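PDB 2CUL: glucose-inhibited division protein A-related protein, probable oxidoreductase from Thermus thermophilus, which binds flavin-adenine dinucleotide (FAD) on a Rossmann-type fold and probably acts as an oxidoreductase related to GidA. Local coordinates for residues Y4-V9 against F20-K25; E57-P62 against K75-G80; T92-E97 against V102-W107; D148-L153 against R179-H184. All blocks are in the same frame, centred on the assembly; numbering follows the deposited sequence.

Contact 1. Residues Y4-V9 against F20-K25; sequences YQVLIV and FWLAQK
Val6 of strand 6-9 and Leu22 of helix 13-24 meet inside the first beta-alpha-beta unit of the Rossmann fold, where the helix crosses between strands 6-9 and 29-33. The tight part is small and wholly apolar. One methyl, Leu22 CD1, is set into the fork of the valine, 3.9 Å from Val6 CG1 and nearly as close to Val6 CB and CG2, with the two side chains crossing at about a right angle. Leu22 CG stands anti to its own carbonyl carbon (chi1 -74°), which carries the branch out from the helix toward the sheet. Val29 of the next strand and Leu228 of helix 213-230 also pack on Leu22, while Leu227 reaches Val6. Ile8, two residues along the strand, is a looser neighbour. It also touches Val29, Leu31 and Val118, and packs against what is probably the glycine-rich dinucleotide-binding turn that follows the strand. Away from the sheet, Gln24 and Lys25 are exposed and Trp21, partly so, makes a cation-pi contact with Lys221; Phe20, buried, lies under Gln24 CG, which stands 4.0 Å above its ring plane, toward the rim. On the sheet side, the nearest approach of Ile8 is its terminal methyl CD1, 4.4 Å from Leu22 CD1.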
loop_
_atom_site.group_PDB
_atom_site.type_symbol
_atom_site.label_atom_id
_atom_site.label_comp_id
_atom_site.label_asym_id
_atom_site.label_seq_id
_atom_site.Cartn_x
_atom_site.Cartn_y
_atom_site.Cartn_z
ATOM N N TYR A 4 16.402 1.888 -6.748
ATOM C CA TYR A 4 15.154 2.575 -6.444
ATOM C C TYR A 4 15.403 3.582 -5.329
ATOM O O TYR A 4 15.937 3.236 -4.273
ATOM C CB TYR A 4 14.067 1.605 -5.963
ATOM C CG TYR A 4 13.728 0.467 -6.899
ATOM C CD1 TYR A 4 13.429 0.695 -8.242
ATOM C CD2 TYR A 4 13.674 -0.842 -6.424
ATOM C CE1 TYR A 4 13.084 -0.365 -9.091
ATOM C CE2 TYR A 4 13.329 -1.900 -7.258
ATOM C CZ TYR A 4 13.036 -1.656 -8.586
ATOM O OH TYR A 4 12.690 -2.710 -9.401
ATOM N N GLN A 5 15.025 4.829 -5.566
ATOM C CA GLN A 5 15.181 5.860 -4.550
ATOM C C GLN A 5 14.113 5.625 -3.492
ATOM O O GLN A 5 14.316 5.904 -2.309
ATOM C CB GLN A 5 15.014 7.240 -5.175
ATOM C CG GLN A 5 16.184 7.630 -6.055
ATOM C CD GLN A 5 15.957 8.941 -6.765
ATOM O OE1 GLN A 5 15.160 9.025 -7.698
ATOM N NE2 GLN A 5 16.654 9.980 -6.322
ATOM N N VAL A 6 12.970 5.109 -3.932
ATOM C CA VAL A 6 11.864 4.804 -3.033
ATOM C C VAL A 6 11.257 3.463 -3.437
ATOM O O VAL A 6 10.901 3.260 -4.598
ATOM C CB VAL A 6 10.748 5.884 -3.097
ATOM C CG1 VAL A 6 9.647 5.551 -2.099
ATOM C CG2 VAL A 6 11.326 7.263 -2.793
ATOM N N LEU A 7 11.166 2.544 -2.477
ATOM C CA LEU A 7 10.573 1.231 -2.705
ATOM C C LEU A 7 9.257 1.231 -1.941
ATOM O O LEU A 7 9.238 1.440 -0.728
ATOM C CB LEU A 7 11.474 0.116 -2.162
ATOM C CG LEU A 7 10.858 -1.289 -2.150
ATOM C CD1 LEU A 7 10.647 -1.781 -3.578
ATOM C CD2 LEU A 7 11.789 -2.241 -1.401
ATOM N N ILE A 8 8.162 1.000 -2.657
ATOM C CA ILE A 8 6.837 0.991 -2.051
ATOM C C ILE A 8 6.256 -0.416 -2.069
ATOM O O ILE A 8 6.213 -1.059 -3.119
ATOM C CB ILE A 8 5.879 1.916 -2.828
ATOM C CG1 ILE A 8 6.455 3.337 -2.876
ATOM C CG2 ILE A 8 4.500 1.924 -2.165
ATOM C CD1 ILE A 8 5.725 4.252 -3.851
ATOM N N VAL A 9 5.816 -0.886 -0.905
ATOM C CA VAL A 9 5.213 -2.207 -0.778
ATOM C C VAL A 9 3.693 -2.054 -0.738
ATOM O O VAL A 9 3.128 -1.596 0.259
ATOM C CB VAL A 9 5.694 -2.920 0.511
ATOM C CG1 VAL A 9 5.040 -4.294 0.630
ATOM C CG2 VAL A 9 7.211 -3.063 0.482
ATOM N N PHE A 20 2.737 7.267 -8.203
ATOM C CA PHE A 20 2.324 8.136 -9.296
ATOM C C PHE A 20 2.964 9.519 -9.250
ATOM O O PHE A 20 3.584 9.949 -10.221
ATOM C CB PHE A 20 0.801 8.285 -9.302
ATOM C CG PHE A 20 0.288 9.206 -10.372
ATOM C CD1 PHE A 20 0.190 8.776 -11.690
ATOM C CD2 PHE A 20 -0.073 10.514 -10.064
ATOM C CE1 PHE A 20 -0.263 9.638 -12.690
ATOM C CE2 PHE A 20 -0.525 11.384 -11.055
ATOM C CZ PHE A 20 -0.620 10.943 -12.371
ATOM N N TRP A 21 2.815 10.219 -8.129
ATOM C CA TRP A 21 3.376 11.558 -8.011
ATOM C C TRP A 21 4.896 11.585 -7.969
ATOM O O TRP A 21 5.514 12.527 -8.465
ATOM C CB TRP A 21 2.798 12.275 -6.789
ATOM C CG TRP A 21 1.341 12.561 -6.947
ATOM C CD1 TRP A 21 0.302 11.808 -6.480
ATOM C CD2 TRP A 21 0.756 13.636 -7.692
ATOM N NE1 TRP A 21 -0.894 12.346 -6.889
ATOM C CE2 TRP A 21 -0.645 13.468 -7.635
ATOM C CE3 TRP A 21 1.279 14.724 -8.404
ATOM C CZ2 TRP A 21 -1.532 14.349 -8.265
ATOM C CZ3 TRP A 21 0.394 15.602 -9.032
ATOM C CH2 TRP A 21 -0.995 15.407 -8.957
ATOM N N LEU A 22 5.506 10.561 -7.382
ATOM C CA LEU A 22 6.959 10.513 -7.329
ATOM C C LEU A 22 7.487 10.349 -8.746
ATOM O O LEU A 22 8.427 11.032 -9.154
ATOM C CB LEU A 22 7.437 9.341 -6.466
ATOM C CG LEU A 22 7.271 9.498 -4.951
ATOM C CD1 LEU A 22 7.678 8.208 -4.258
ATOM C CD2 LEU A 22 8.125 10.665 -4.457
ATOM N N ALA A 23 6.864 9.447 -9.499
ATOM C CA ALA A 23 7.281 9.181 -10.869
ATOM C C ALA A 23 7.103 10.402 -11.769
ATOM O O ALA A 23 7.905 10.630 -12.677
ATOM C CB ALA A 23 6.506 7.995 -11.424
ATOM N N GLN A 24 6.057 11.183 -11.515
ATOM C CA GLN A 24 5.795 12.387 -12.297
ATOM C C GLN A 24 6.972 13.347 -12.168
ATOM O O GLN A 24 7.245 14.135 -13.076
ATOM C CB GLN A 24 4.522 13.082 -11.805
ATOM C CG GLN A 24 3.238 12.319 -12.068
ATOM C CD GLN A 24 2.937 12.181 -13.546
ATOM O OE1 GLN A 24 2.804 13.175 -14.259
ATOM N NE2 GLN A 24 2.827 10.944 -14.014
ATOM N N LYS A 25 7.667 13.270 -11.035
ATOM C CA LYS A 25 8.814 14.130 -10.763
ATOM C C LYS A 25 10.162 13.490 -11.090
ATOM O O LYS A 25 11.214 14.035 -10.754
ATOM C CB LYS A 25 8.796 14.577 -9.298
ATOM C CG LYS A 25 7.637 15.503 -8.955
ATOM C CD LYS A 25 7.745 16.821 -9.712
ATOM C CE LYS A 25 6.548 17.724 -9.448
ATOM N NZ LYS A 25 5.275 17.139 -9.961
#

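Contact 2. Residues E57-P62 against K75-G80; sequences ERAYDP and KYLLEG
Lys75 NZ bonds to Glu79 OE2 at 2.7 Å, a salt bridge one turn apart on helix 67-79 that reaches the carboxylate from its syn side and 25° out of its plane, while Leu77, on another flank of the same helix, meets Arg58 and Ala59 of helix 55-59. The leucine's CD1 methyl rests against the peptide joining these two, 3.8 Å from both Arg58 C and Ala59 N. Ala59 CB stands at 4.2 Å from Leu77 CD1; of the Arg58 side chain, CB alone comes close, 3.9 Å from Leu77 CD1. Beyond that carbon the extended arginine chain leads away, so that NE can donate to Gly53 O. Leu55 also packs on Leu77, and Phe70 and Ala74 on Ala59, while Arg73 NE bonds to Ala59 O. Within 57-62 and 75-80 the meeting is one leucine methyl against a peptide, the CB of Arg58 and an alanine, so it rests on apolar packing and not on a bond between the segments.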
loop_
_atom_site.group_PDB
_atom_site.type_symbol
_atom_site.label_atom_id
_atom_site.label_comp_id
_atom_site.label_asym_id
_atom_site.label_seq_id
_atom_site.Cartn_x
_atom_site.Cartn_y
_atom_site.Cartn_z
ATOM N N GLU A 57 -8.450 9.855 -9.734
ATOM C CA GLU A 57 -9.341 10.584 -10.634
ATOM C C GLU A 57 -9.170 10.120 -12.079
ATOM O O GLU A 57 -10.147 9.916 -12.800
ATOM C CB GLU A 57 -9.070 12.089 -10.546
ATOM C CG GLU A 57 -9.914 12.926 -11.503
ATOM C CD GLU A 57 -9.751 14.420 -11.287
ATOM O OE1 GLU A 57 -8.617 14.923 -11.395
ATOM O OE2 GLU A 57 -10.765 15.092 -11.010
ATOM N N ARG A 58 -7.922 9.948 -12.497
ATOM C CA ARG A 58 -7.629 9.519 -13.861
ATOM C C ARG A 58 -8.149 8.118 -14.172
ATOM O O ARG A 58 -8.550 7.838 -15.301
ATOM C CB ARG A 58 -6.118 9.580 -14.108
ATOM C CG ARG A 58 -5.535 10.976 -13.931
ATOM C CD ARG A 58 -4.024 10.940 -13.758
ATOM N NE ARG A 58 -3.496 12.239 -13.348
ATOM C CZ ARG A 58 -3.072 13.183 -14.183
ATOM N NH1 ARG A 58 -3.100 12.981 -15.494
ATOM N NH2 ARG A 58 -2.621 14.335 -13.703
ATOM N N ALA A 59 -8.150 7.241 -13.172
ATOM C CA ALA A 59 -8.610 5.867 -13.363
ATOM C C ALA A 59 -10.128 5.720 -13.428
ATOM O O ALA A 59 -10.639 4.729 -13.940
ATOM C CB ALA A 59 -8.056 4.979 -12.248
ATOM N N TYR A 60 -10.842 6.708 -12.906
ATOM C CA TYR A 60 -12.300 6.687 -12.891
ATOM C C TYR A 60 -12.935 6.812 -14.276
ATOM O O TYR A 60 -12.441 7.539 -15.132
ATOM C CB TYR A 60 -12.808 7.826 -12.006
ATOM C CG TYR A 60 -14.312 7.981 -11.970
ATOM C CD1 TYR A 60 -15.114 7.061 -11.301
ATOM C CD2 TYR A 60 -14.930 9.076 -12.580
ATOM C CE1 TYR A 60 -16.498 7.229 -11.232
ATOM C CE2 TYR A 60 -16.306 9.251 -12.519
ATOM C CZ TYR A 60 -17.083 8.326 -11.842
ATOM O OH TYR A 60 -18.445 8.508 -11.762
ATOM N N ASP A 61 -14.039 6.094 -14.474
ATOM C CA ASP A 61 -14.797 6.136 -15.724
ATOM C C ASP A 61 -16.257 6.242 -15.304
ATOM O O ASP A 61 -16.829 5.294 -14.771
ATOM C CB ASP A 61 -14.590 4.857 -16.544
ATOM C CG ASP A 61 -15.301 4.905 -17.889
ATOM O OD1 ASP A 61 -16.239 5.715 -18.044
ATOM O OD2 ASP A 61 -14.931 4.125 -18.790
ATOM N N PRO A 62 -16.884 7.406 -15.533
ATOM C CA PRO A 62 -18.286 7.587 -15.151
ATOM C C PRO A 62 -19.269 6.662 -15.865
ATOM O O PRO A 62 -20.425 6.544 -15.458
ATOM C CB PRO A 62 -18.535 9.060 -15.462
ATOM C CG PRO A 62 -17.663 9.296 -16.638
ATOM C CD PRO A 62 -16.379 8.587 -16.252
ATOM N N LYS A 75 -4.022 0.110 -13.287
ATOM C CA LYS A 75 -2.787 -0.637 -13.513
ATOM C C LYS A 75 -2.100 -0.148 -14.787
ATOM O O LYS A 75 -0.894 0.097 -14.797
ATOM C CB LYS A 75 -3.099 -2.132 -13.622
ATOM C CG LYS A 75 -1.890 -3.033 -13.879
ATOM C CD LYS A 75 -2.296 -4.493 -13.719
ATOM C CE LYS A 75 -1.191 -5.454 -14.128
ATOM N NZ LYS A 75 -0.986 -5.464 -15.605
ATOM N N TYR A 76 -2.874 0.005 -15.858
ATOM C CA TYR A 76 -2.326 0.453 -17.134
ATOM C C TYR A 76 -1.719 1.850 -17.039
ATOM O O TYR A 76 -0.681 2.132 -17.647
ATOM C CB TYR A 76 -3.415 0.424 -18.209
ATOM C CG TYR A 76 -2.878 0.618 -19.606
ATOM C CD1 TYR A 76 -2.053 -0.344 -20.192
ATOM C CD2 TYR A 76 -3.173 1.766 -20.334
ATOM C CE1 TYR A 76 -1.537 -0.165 -21.472
ATOM C CE2 TYR A 76 -2.659 1.956 -21.616
ATOM C CZ TYR A 76 -1.844 0.988 -22.178
ATOM O OH TYR A 76 -1.334 1.169 -23.445
ATOM N N LEU A 77 -2.363 2.727 -16.276
ATOM C CA LEU A 77 -1.854 4.082 -16.098
ATOM C C LEU A 77 -0.484 4.046 -15.411
ATOM O O LEU A 77 0.434 4.769 -15.801
ATOM C CB LEU A 77 -2.842 4.918 -15.278
ATOM C CG LEU A 77 -4.083 5.408 -16.032
ATOM C CD1 LEU A 77 -5.112 5.957 -15.060
ATOM C CD2 LEU A 77 -3.669 6.472 -17.036
ATOM N N LEU A 78 -0.349 3.201 -14.393
ATOM C CA LEU A 78 0.920 3.071 -13.673
ATOM C C LEU A 78 2.016 2.536 -14.585
ATOM O O LEU A 78 3.174 2.948 -14.493
ATOM C CB LEU A 78 0.768 2.123 -12.482
ATOM C CG LEU A 78 -0.049 2.630 -11.295
ATOM C CD1 LEU A 78 -0.384 1.478 -10.366
ATOM C CD2 LEU A 78 0.749 3.701 -10.562
ATOM N N GLU A 79 1.647 1.614 -15.464
ATOM C CA GLU A 79 2.611 1.010 -16.372
ATOM C C GLU A 79 3.131 1.988 -17.422
ATOM O O GLU A 79 4.114 1.705 -18.106
ATOM C CB GLU A 79 1.986 -0.226 -17.028
ATOM C CG GLU A 79 1.569 -1.267 -15.997
ATOM C CD GLU A 79 0.757 -2.408 -16.574
ATOM O OE1 GLU A 79 0.016 -2.181 -17.556
ATOM O OE2 GLU A 79 0.843 -3.529 -16.028
ATOM N N GLY A 80 2.484 3.145 -17.530
ATOM C CA GLY A 80 2.903 4.140 -18.502
ATOM C C GLY A 80 3.899 5.155 -17.968
ATOM O O GLY A 80 4.391 6.001 -18.718
#

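Contact 3. Residues T92-E97 against V102-W107; sequences TGLLLE and VGVRTW
Thr92 N donates to Arg105 O (2.9 Å) and Arg105 N to Gly93 O (2.9 Å), tying strands 84-97 and 100-106 into an antiparallel beta hairpin. Farther along, Leu95 N bonds to Gly103 O and Val102 N to Leu95 O, with Leu94 and Val104 a non-hydrogen-bonded pair between. Leu95 lies across the aliphatic part of Arg105, its CD2 3.3 Å from Arg105 CG. The arginine chain bends at chi3 (-62°), which folds the guanidinium back over the partner strand until Gly93 CA sits 3.4 Å above one face; that site carries no side chain to obstruct it. Arg105 NH2 donates to a water (2.7 Å) that in turn donates to Thr92 O. At the hairpin's other end the Glu97 side chain crosses Val102 at about a right angle. In the next shell Asp152 of helix 148-155 pairs with the guanidinium. A leucine in place of Arg105 would probably leave Asp152 without its charged mate and the water on Thr92 O without the donor that holds its other side. One arginine therefore serves as apolar cover at its stem and as an ionic link between hairpin and helix at its tip.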
loop_
_atom_site.group_PDB
_atom_site.type_symbol
_atom_site.label_atom_id
_atom_site.label_comp_id
_atom_site.label_asym_id
_atom_site.label_seq_id
_atom_site.Cartn_x
_atom_site.Cartn_y
_atom_site.Cartn_z
ATOM N N THR A 92 7.903 -10.361 2.887
ATOM C CA THR A 92 7.779 -11.234 4.047
ATOM C C THR A 92 8.509 -10.708 5.275
ATOM O O THR A 92 8.383 -11.266 6.365
ATOM C CB THR A 92 8.328 -12.638 3.730
ATOM O OG1 THR A 92 9.675 -12.525 3.250
ATOM C CG2 THR A 92 7.468 -13.328 2.679
ATOM N N GLY A 93 9.278 -9.642 5.101
ATOM C CA GLY A 93 10.009 -9.085 6.224
ATOM C C GLY A 93 10.842 -7.886 5.826
ATOM O O GLY A 93 10.976 -7.576 4.644
ATOM N N LEU A 94 11.402 -7.203 6.815
ATOM C CA LEU A 94 12.215 -6.026 6.548
ATOM C C LEU A 94 13.696 -6.360 6.429
ATOM O O LEU A 94 14.237 -7.112 7.245
ATOM C CB LEU A 94 12.030 -4.995 7.668
ATOM C CG LEU A 94 10.603 -4.523 7.970
ATOM C CD1 LEU A 94 10.651 -3.435 9.035
ATOM C CD2 LEU A 94 9.946 -3.994 6.700
ATOM N N LEU A 95 14.349 -5.830 5.397
ATOM C CA LEU A 95 15.784 -6.040 5.237
ATOM C C LEU A 95 16.422 -4.956 6.094
ATOM O O LEU A 95 16.172 -3.770 5.884
ATOM C CB LEU A 95 16.217 -5.851 3.782
ATOM C CG LEU A 95 15.882 -6.942 2.772
ATOM C CD1 LEU A 95 16.407 -6.526 1.403
ATOM C CD2 LEU A 95 16.518 -8.258 3.203
ATOM N N LEU A 96 17.248 -5.359 7.053
ATOM C CA LEU A 96 17.875 -4.393 7.944
ATOM C C LEU A 96 19.393 -4.384 7.925
ATOM O O LEU A 96 20.040 -5.413 7.739
ATOM C CB LEU A 96 17.435 -4.648 9.391
ATOM C CG LEU A 96 15.943 -4.736 9.722
ATOM C CD1 LEU A 96 15.776 -5.018 11.216
ATOM C CD2 LEU A 96 15.250 -3.437 9.347
ATOM N N GLU A 97 19.947 -3.194 8.111
ATOM C CA GLU A 97 21.384 -3.001 8.226
ATOM C C GLU A 97 21.400 -2.202 9.522
ATOM O O GLU A 97 21.226 -0.980 9.525
ATOM C CB GLU A 97 21.943 -2.190 7.053
ATOM C CG GLU A 97 21.733 -2.876 5.712
ATOM C CD GLU A 97 22.555 -2.274 4.587
ATOM O OE1 GLU A 97 22.830 -1.056 4.622
ATOM O OE2 GLU A 97 22.913 -3.025 3.656
ATOM N N VAL A 102 16.550 -1.188 4.650
ATOM C CA VAL A 102 17.114 -0.959 3.325
ATOM C C VAL A 102 16.325 -1.659 2.222
ATOM O O VAL A 102 16.668 -1.557 1.044
ATOM C CB VAL A 102 18.575 -1.444 3.259
ATOM C CG1 VAL A 102 19.435 -0.624 4.207
ATOM C CG2 VAL A 102 18.644 -2.919 3.619
ATOM N N GLY A 103 15.273 -2.372 2.605
ATOM C CA GLY A 103 14.465 -3.068 1.619
ATOM C C GLY A 103 13.596 -4.109 2.290
ATOM O O GLY A 103 13.355 -4.036 3.494
ATOM N N VAL A 104 13.111 -5.075 1.521
ATOM C CA VAL A 104 12.290 -6.131 2.096
ATOM C C VAL A 104 12.674 -7.485 1.537
ATOM O O VAL A 104 13.190 -7.589 0.423
ATOM C CB VAL A 104 10.771 -5.941 1.818
ATOM C CG1 VAL A 104 10.259 -4.676 2.489
ATOM C CG2 VAL A 104 10.511 -5.915 0.313
ATOM N N ARG A 105 12.442 -8.521 2.334
ATOM C CA ARG A 105 12.694 -9.879 1.895
ATOM C C ARG A 105 11.397 -10.263 1.195
ATOM O O ARG A 105 10.344 -9.692 1.492
ATOM C CB ARG A 105 12.913 -10.813 3.088
ATOM C CG ARG A 105 14.189 -10.558 3.862
ATOM C CD ARG A 105 14.529 -11.741 4.760
ATOM N NE ARG A 105 13.514 -11.995 5.781
ATOM C CZ ARG A 105 13.193 -11.139 6.747
ATOM N NH1 ARG A 105 13.804 -9.963 6.826
ATOM N NH2 ARG A 105 12.274 -11.467 7.646
ATOM N N THR A 106 11.462 -11.197 0.255
ATOM C CA THR A 106 10.251 -11.635 -0.431
ATOM C C THR A 106 10.133 -13.147 -0.335
ATOM O O THR A 106 11.134 -13.859 -0.222
ATOM C CB THR A 106 10.225 -11.218 -1.923
ATOM O OG1 THR A 106 11.199 -11.969 -2.657
ATOM C CG2 THR A 106 10.516 -9.729 -2.060
ATOM N N TRP A 107 8.900 -13.630 -0.372
ATOM C CA TRP A 107 8.636 -15.055 -0.261
ATOM C C TRP A 107 9.295 -15.836 -1.388
ATOM O O TRP A 107 9.834 -16.926 -1.176
ATOM C CB TRP A 107 7.133 -15.317 -0.294
ATOM C CG TRP A 107 6.775 -16.670 0.226
ATOM C CD1 TRP A 107 6.570 -17.019 1.532
ATOM C CD2 TRP A 107 6.637 -17.874 -0.537
ATOM N NE1 TRP A 107 6.313 -18.366 1.626
ATOM C CE2 TRP A 107 6.349 -18.915 0.371
ATOM C CE3 TRP A 107 6.732 -18.174 -1.903
ATOM C CZ2 TRP A 107 6.155 -20.237 -0.041
ATOM C CZ3 TRP A 107 6.539 -19.490 -2.314
ATOM C CH2 TRP A 107 6.253 -20.503 -1.383
HETATM O O HOH W 1 10.415 -15.257 2.886
HETATM O O HOH W 2 10.415 -13.332 7.312
#

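Contact 4. Residues D148-L153 against R179-H184; sequences DLLEDL and RYLAFH
Helix 148-155 lies over strand 176-183 with side chains spanning the distance, the CA atoms of Leu150 and Leu181 being 8.7 Å apart and those of Leu153 and Phe183 9.7 Å. Leu181 points its CD1 methyl into the fork of Leu150, 3.8 Å from Leu150 CD2 and 4.0 Å from Leu150 CD1, and the two leucines cross at about a right angle. Leu150 meets it because its CG is anti to the backbone N (chi1 172°), which swings the branch round toward the strand. One turn on, Leu153 CD1 approaches the far end of the Phe183 ring obliquely, 3.6 Å from Phe183 CZ. Phe160 of the neighbouring strand touches both Leu153 and Phe183, extending the apolar layer between the helix and the four-stranded antiparallel sheet. Leu149 and Tyr180, which do not meet each other, touch the bound FAD. The contact is made by methyls and a ring, with no polar atom between the segments taking part, so side-chain shape sets the fit here, while Asp152 on the same helix is bound to Arg105 and Leu94 N.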
loop_
_atom_site.group_PDB
_atom_site.type_symbol
_atom_site.label_atom_id
_atom_site.label_comp_id
_atom_site.label_asym_id
_atom_site.label_seq_id
_atom_site.Cartn_x
_atom_site.Cartn_y
_atom_site.Cartn_z
ATOM N N ASP A 148 3.605 -13.690 6.893
ATOM C CA ASP A 148 5.002 -13.352 7.139
ATOM C C ASP A 148 5.354 -11.926 7.541
ATOM O O ASP A 148 6.065 -11.724 8.524
ATOM C CB ASP A 148 5.831 -13.737 5.921
ATOM C CG ASP A 148 5.567 -15.154 5.472
ATOM O OD1 ASP A 148 6.429 -16.025 5.715
ATOM O OD2 ASP A 148 4.494 -15.394 4.890
ATOM N N LEU A 149 4.878 -10.937 6.791
ATOM C CA LEU A 149 5.226 -9.556 7.109
ATOM C C LEU A 149 4.771 -9.141 8.504
ATOM O O LEU A 149 5.542 -8.544 9.252
ATOM C CB LEU A 149 4.661 -8.600 6.056
ATOM C CG LEU A 149 5.034 -7.124 6.220
ATOM C CD1 LEU A 149 6.551 -6.952 6.271
ATOM C CD2 LEU A 149 4.445 -6.330 5.058
ATOM N N LEU A 150 3.529 -9.448 8.861
ATOM C CA LEU A 150 3.045 -9.093 10.190
ATOM C C LEU A 150 3.893 -9.774 11.260
ATOM O O LEU A 150 4.244 -9.164 12.270
ATOM C CB LEU A 150 1.582 -9.507 10.371
ATOM C CG LEU A 150 1.055 -9.335 11.805
ATOM C CD1 LEU A 150 1.119 -7.868 12.207
ATOM C CD2 LEU A 150 -0.372 -9.855 11.895
ATOM N N GLU A 151 4.213 -11.046 11.038
ATOM C CA GLU A 151 5.020 -11.796 11.992
ATOM C C GLU A 151 6.379 -11.131 12.173
ATOM O O GLU A 151 6.866 -10.998 13.297
ATOM C CB GLU A 151 5.203 -13.241 11.518
ATOM C CG GLU A 151 6.063 -14.111 12.434
ATOM C CD GLU A 151 5.595 -14.092 13.878
ATOM O OE1 GLU A 151 4.403 -13.964 14.368
ATOM O OE2 GLU A 151 6.499 -14.680 14.616
ATOM N N ASP A 152 6.988 -10.702 11.071
ATOM C CA ASP A 152 8.293 -10.062 11.155
ATOM C C ASP A 152 8.197 -8.734 11.899
ATOM O O ASP A 152 9.014 -8.449 12.773
ATOM C CB ASP A 152 8.877 -9.825 9.760
ATOM C CG ASP A 152 10.366 -9.535 9.802
ATOM O OD1 ASP A 152 11.118 -10.407 10.285
ATOM O OD2 ASP A 152 10.786 -8.442 9.363
ATOM N N LEU A 153 7.200 -7.925 11.553
ATOM C CA LEU A 153 7.020 -6.638 12.214
ATOM C C LEU A 153 6.772 -6.844 13.708
ATOM O O LEU A 153 7.303 -6.107 14.540
ATOM C CB LEU A 153 5.852 -5.875 11.579
ATOM C CG LEU A 153 6.065 -5.444 10.124
ATOM C CD1 LEU A 153 4.750 -4.948 9.539
ATOM C CD2 LEU A 153 7.127 -4.361 10.053
ATOM N N ARG A 179 -11.400 -7.736 9.408
ATOM C CA ARG A 179 -10.741 -7.227 10.597
ATOM C C ARG A 179 -9.258 -7.281 10.270
ATOM O O ARG A 179 -8.763 -8.282 9.745
ATOM C CB ARG A 179 -11.068 -8.086 11.820
ATOM C CG ARG A 179 -12.497 -7.912 12.298
ATOM C CD ARG A 179 -12.720 -8.573 13.646
ATOM N NE ARG A 179 -14.078 -8.356 14.139
ATOM C CZ ARG A 179 -14.531 -8.802 15.306
ATOM N NH1 ARG A 179 -13.731 -9.495 16.107
ATOM N NH2 ARG A 179 -15.782 -8.559 15.673
ATOM N N TYR A 180 -8.552 -6.198 10.560
ATOM C CA TYR A 180 -7.137 -6.135 10.249
ATOM C C TYR A 180 -6.385 -5.350 11.304
ATOM O O TYR A 180 -6.983 -4.774 12.216
ATOM C CB TYR A 180 -6.950 -5.478 8.875
ATOM C CG TYR A 180 -7.405 -4.034 8.825
ATOM C CD1 TYR A 180 -6.504 -2.992 9.040
ATOM C CD2 TYR A 180 -8.746 -3.710 8.608
ATOM C CE1 TYR A 180 -6.922 -1.661 9.041
ATOM C CE2 TYR A 180 -9.175 -2.379 8.609
ATOM C CZ TYR A 180 -8.258 -1.363 8.826
ATOM O OH TYR A 180 -8.674 -0.049 8.839
ATOM N N LEU A 181 -5.067 -5.339 11.174
ATOM C CA LEU A 181 -4.223 -4.624 12.114
ATOM C C LEU A 181 -3.546 -3.435 11.456
ATOM O O LEU A 181 -3.030 -3.538 10.344
ATOM C CB LEU A 181 -3.152 -5.555 12.679
ATOM C CG LEU A 181 -3.635 -6.756 13.491
ATOM C CD1 LEU A 181 -2.431 -7.521 14.014
ATOM C CD2 LEU A 181 -4.502 -6.281 14.647
ATOM N N ALA A 182 -3.559 -2.306 12.154
ATOM C CA ALA A 182 -2.917 -1.093 11.670
ATOM C C ALA A 182 -1.833 -0.745 12.679
ATOM O O ALA A 182 -1.961 -1.061 13.864
ATOM C CB ALA A 182 -3.925 0.044 11.583
ATOM N N PHE A 183 -0.760 -0.119 12.211
ATOM C CA PHE A 183 0.314 0.287 13.108
ATOM C C PHE A 183 -0.272 1.201 14.174
ATOM O O PHE A 183 -1.085 2.079 13.877
ATOM C CB PHE A 183 1.393 1.055 12.344
ATOM C CG PHE A 183 2.290 0.187 11.516
ATOM C CD1 PHE A 183 3.297 -0.558 12.115
ATOM C CD2 PHE A 183 2.134 0.119 10.132
ATOM C CE1 PHE A 183 4.144 -1.360 11.352
ATOM C CE2 PHE A 183 2.972 -0.680 9.361
ATOM C CZ PHE A 183 3.981 -1.420 9.970
ATOM N N HIS A 184 0.140 0.996 15.419
ATOM C CA HIS A 184 -0.336 1.829 16.514
ATOM C C HIS A 184 0.080 3.268 16.197
ATOM O O HIS A 184 1.178 3.509 15.690
ATOM C CB HIS A 184 0.300 1.358 17.824
ATOM C CG HIS A 184 -0.249 2.033 19.042
ATOM N ND1 HIS A 184 0.038 3.342 19.362
ATOM C CD2 HIS A 184 -1.080 1.581 20.010
ATOM C CE1 HIS A 184 -0.594 3.668 20.476
ATOM N NE2 HIS A 184 -1.280 2.618 20.889
#

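Overall arrangement
Contacts 1 and 3 share the mixed Rossmann sheet, their centres 18 Å apart, and meet where Val9 CG2 lies 4.0 Å from Val104 CG1. Contact 2 touches contact 1 from its helix side, Phe20 CZ lying 3.3 Å from Arg58 NE; it stands apart from contacts 3 and 4, about 29 Å from each between centres. Contacts 3 and 4 are neighbours (centres 15 Å apart) joined through Asp152, whose OD2 is 2.9 Å from Leu94 N in a probable hydrogen bond. FAD touches Val9 of contact 1 and Leu149 and Tyr180 of contact 4, while the Thr92 side chain of contact 3 is about 6 Å from it.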